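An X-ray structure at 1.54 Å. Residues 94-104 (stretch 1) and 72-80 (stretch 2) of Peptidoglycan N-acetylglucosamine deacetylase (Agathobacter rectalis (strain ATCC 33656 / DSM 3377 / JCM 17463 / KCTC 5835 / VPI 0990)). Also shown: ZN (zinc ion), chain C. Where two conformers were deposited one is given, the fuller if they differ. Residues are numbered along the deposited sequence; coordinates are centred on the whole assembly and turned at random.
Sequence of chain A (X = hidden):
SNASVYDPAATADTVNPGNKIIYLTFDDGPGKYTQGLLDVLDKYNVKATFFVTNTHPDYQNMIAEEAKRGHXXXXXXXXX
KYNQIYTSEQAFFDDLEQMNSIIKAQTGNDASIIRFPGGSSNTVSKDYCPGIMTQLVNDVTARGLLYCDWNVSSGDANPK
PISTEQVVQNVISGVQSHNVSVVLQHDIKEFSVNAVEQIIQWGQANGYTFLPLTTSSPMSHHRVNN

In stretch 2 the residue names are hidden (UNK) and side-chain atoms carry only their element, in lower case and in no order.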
# COMPACT_ATOMS: atom_id res chain seq x y z
N ASP A 94 -9.64 16.63 -0.02
CA ASP A 94 -8.96 17.46 0.98
C ASP A 94 -7.99 16.62 1.81
O ASP A 94 -6.83 17.01 2.04
CB ASP A 94 -9.96 18.16 1.90
CG ASP A 94 -10.65 19.37 1.25
OD1 ASP A 94 -10.25 19.83 0.18
OD2 ASP A 94 -11.62 19.84 1.86
N ASP A 95 -8.45 15.46 2.25
CA ASP A 95 -7.56 14.57 2.99
C ASP A 95 -6.41 14.01 2.16
O ASP A 95 -5.27 13.97 2.63
CB ASP A 95 -8.40 13.43 3.59
CG ASP A 95 -7.56 12.45 4.39
OD1 ASP A 95 -7.40 12.67 5.61
OD2 ASP A 95 -7.12 11.45 3.77
N LEU A 96 -6.68 13.63 0.91
CA LEU A 96 -5.64 13.07 0.05
C LEU A 96 -4.55 14.13 -0.16
O LEU A 96 -3.34 13.84 -0.06
CB LEU A 96 -6.25 12.60 -1.28
CG LEU A 96 -5.27 12.06 -2.32
CD1 LEU A 96 -6.03 11.09 -3.21
CD2 LEU A 96 -4.71 13.15 -3.24
N GLU A 97 -5.00 15.36 -0.42
CA GLU A 97 -4.04 16.46 -0.64
C GLU A 97 -3.23 16.80 0.59
O GLU A 97 -2.04 17.15 0.47
CB GLU A 97 -4.79 17.71 -1.15
CG GLU A 97 -5.32 17.51 -2.56
CD GLU A 97 -6.17 18.71 -3.01
OE1 GLU A 97 -6.21 19.73 -2.25
OE2 GLU A 97 -6.79 18.62 -4.10
N GLN A 98 -3.84 16.73 1.77
CA GLN A 98 -3.05 16.94 3.00
C GLN A 98 -1.93 15.89 3.09
O GLN A 98 -0.77 16.21 3.46
CB GLN A 98 -3.98 16.85 4.21
CG GLN A 98 -4.79 18.15 4.36
CD GLN A 98 -5.99 17.97 5.26
OE1 GLN A 98 -7.06 18.55 5.01
NE2 GLN A 98 -5.83 17.16 6.29
N MSE A 99 -2.25 14.65 2.77
CA MSE A 99 -1.24 13.61 2.86
C MSE A 99 -0.15 13.82 1.79
O MSE A 99 1.05 13.66 2.05
CB MSE A 99 -1.87 12.22 2.71
CG MSE A 99 -0.87 11.09 3.06
SE MSE A 99 -0.38 11.13 4.98
CE MSE A 99 1.53 11.66 4.89
N ASN A 100 -0.56 14.19 0.58
CA ASN A 100 0.41 14.46 -0.46
C ASN A 100 1.35 15.58 -0.05
O ASN A 100 2.54 15.53 -0.35
CB ASN A 100 -0.28 14.84 -1.77
CG ASN A 100 0.70 14.99 -2.86
OD1 ASN A 100 1.23 14.00 -3.34
ND2 ASN A 100 0.99 16.24 -3.25
N SER A 101 0.81 16.60 0.59
CA SER A 101 1.62 17.74 1.01
C SER A 101 2.69 17.31 2.02
O SER A 101 3.84 17.78 1.95
CB SER A 101 0.76 18.83 1.59
OG SER A 101 0.17 19.48 0.48
N ILE A 102 2.31 16.42 2.94
CA ILE A 102 3.32 15.92 3.89
C ILE A 102 4.38 15.12 3.15
O ILE A 102 5.59 15.23 3.47
CB ILE A 102 2.66 15.09 5.02
CG1 ILE A 102 1.91 16.05 5.96
CG2 ILE A 102 3.71 14.32 5.78
CD1 ILE A 102 0.84 15.29 6.81
N ILE A 103 3.95 14.32 2.18
CA ILE A 103 4.93 13.54 1.42
C ILE A 103 5.88 14.47 0.65
O ILE A 103 7.09 14.27 0.63
CB ILE A 103 4.23 12.58 0.45
CG1 ILE A 103 3.52 11.52 1.27
CG2 ILE A 103 5.19 11.94 -0.54
CD1 ILE A 103 2.46 10.69 0.43
N LYS A 104 5.36 15.55 0.09
CA LYS A 104 6.19 16.52 -0.61
C LYS A 104 7.19 17.19 0.34
O LYS A 104 8.39 17.34 0.02
CB LYS A 104 5.30 17.58 -1.26
CG LYS A 104 6.06 18.77 -1.78
CD LYS A 104 6.86 18.40 -3.00
CE LYS A 104 7.33 19.71 -3.69
NZ LYS A 104 8.41 19.54 -4.70
N UNK A 72 9.01 3.07 -2.57
CA UNK A 72 7.95 3.92 -3.09
C UNK A 72 7.10 4.45 -1.95
O UNK A 72 6.65 3.68 -1.10
c UNK A 72 7.08 3.13 -4.08
o UNK A 72 7.93 2.81 -5.22
c UNK A 72 5.84 3.96 -4.49
N UNK A 73 6.91 5.76 -1.92
CA UNK A 73 6.04 6.38 -0.94
C UNK A 73 4.76 6.80 -1.64
O UNK A 73 4.79 7.56 -2.64
c UNK A 73 7.91 7.10 0.52
c UNK A 73 6.75 7.60 -0.29
c UNK A 73 5.74 8.38 0.61
N UNK A 74 3.65 6.24 -1.18
CA UNK A 74 2.34 6.43 -1.81
C UNK A 74 1.32 6.90 -0.74
O UNK A 74 1.56 6.82 0.45
c UNK A 74 1.89 5.13 -2.46
N UNK A 75 0.17 7.39 -1.19
CA UNK A 75 -0.83 7.91 -0.26
C UNK A 75 -1.81 6.86 0.21
O UNK A 75 -2.28 6.11 -0.62
c UNK A 75 -2.78 9.51 -0.01
c UNK A 75 -1.63 9.03 -0.94
c UNK A 75 -0.69 10.20 -1.23
c UNK A 75 -1.32 11.35 -2.09
N UNK A 76 -2.09 6.80 1.52
CA UNK A 76 -3.23 6.01 2.03
C UNK A 76 -4.31 7.02 2.47
O UNK A 76 -5.36 7.15 1.84
c UNK A 76 -2.77 5.08 3.15
n UNK A 76 -4.57 3.35 2.63
c UNK A 76 -3.74 3.99 3.54
c UNK A 76 -3.97 3.42 4.74
c UNK A 76 -5.28 2.43 3.29
n UNK A 76 -4.95 2.46 4.57
N UNK A 77 -3.99 7.80 3.49
CA UNK A 77 -4.91 8.84 3.96
C UNK A 77 -4.26 9.64 5.08
O UNK A 77 -3.56 9.07 5.89
o UNK A 77 -6.98 9.16 5.18
c UNK A 77 -6.22 8.19 4.47
N UNK A 78 -4.47 10.94 5.12
CA UNK A 78 -3.88 11.68 6.23
C UNK A 78 -4.53 11.27 7.55
O UNK A 78 -3.83 10.96 8.52
c UNK A 78 -4.00 13.24 6.01
N UNK A 79 -5.87 11.33 7.61
CA UNK A 79 -6.56 11.04 8.84
C UNK A 79 -6.89 9.57 9.07
O UNK A 79 -7.05 9.17 10.23
c UNK A 79 -7.88 11.82 8.93
o UNK A 79 -8.79 11.31 7.95
N UNK A 80 -7.03 8.83 7.97
CA UNK A 80 -7.50 7.46 7.99
C UNK A 80 -8.79 7.34 8.79
O UNK A 80 -9.01 6.35 9.51
n UNK A 80 -6.46 3.09 7.24
c UNK A 80 -6.42 6.53 8.57
c UNK A 80 -6.02 4.40 7.13
n UNK A 80 -7.31 4.18 8.88
c UNK A 80 -7.24 2.99 8.30
c UNK A 80 -6.56 5.09 8.16
ZN ZN C . -5.60 1.37 6.24
O HOH W 1 -4.98 -0.41 5.40
O HOH W 2 -6.23 0.13 7.83
O HOH W 3 -7.54 0.96 5.34

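Position 72 carries three side-chain atoms, a carbon bearing one oxygen and one carbon. This branched hydroxyl identifies T72, which is out of reach of the helix; its OG1 is hydrogen-bonded elsewhere in the structure.

Position 73 has three carbons, one bearing the other two, and its CA-to-CB bond points toward the helix. The fork without a heteroatom gives V73, whose CG1 lies 3.8 Å from I103 CG2.

At position 74 a single carbon follows CA and points away from stretch 1. This is A74, and its nearest link to the helix is through the backbone, A74 O to I103 CD1 at 4.0 Å.

Position 75 holds four carbons, forked at the first, with one arm two carbons long: I75. It gives up more surface to the helix than any other residue of the strand. With chi1 m and chi2 t, CD1 reaches N100 CB at 3.7 Å and L96 CD2 at 4.0 Å, while CG1 is 3.6 Å from I103 CD1 and CG2 is 3.9 Å from M99 CB.

Position 76 shows one carbon leading to a five-membered ring of three carbons and two nitrogens, so it is H76. It points away from the helix, and NE2 binds ZN at 2.1 Å.

Position 77 has one carbon and one oxygen, the mark of S77. OG donates a hydrogen bond to D95 OD2 (2.7 Å) and accepts one from the backbone N of position 80 (2.8 Å).

Position 78 again has only CB, directed toward the helix, hence A78. CB packs 4.1 Å from M99 CB, and CA is 3.8 Å from M99 SE, the selenium of selenomethionine. The backbone A78 N donates to D95 OD2 at 3.0 Å.

Position 79, one carbon and one oxygen with chi1 p, is S79. Both its N (2.9 Å) and its OG (3.0 Å) donate to D95 OD1.

Position 80 repeats the carbon and two-nitrogen ring, giving H80. It points away from stretch 1, and NE2 binds ZN at 2.2 Å.

The contact therefore has two parts. Helix and strand axes run at 135°, approaching to 8.0 Å, and the alternation of the strand turns V73 and I75 onto an apolar surface that includes L96, M99 and I103. Beyond them, buried D95 accepts four hydrogen bonds, two per carboxylate oxygen, from the 77-79 segment. That segment lies between the two zinc-binding histidines, so the carboxylate ties the helix to the backbone linking these metal ligands.

Stretch 2 (72-80) TVAIHSASH
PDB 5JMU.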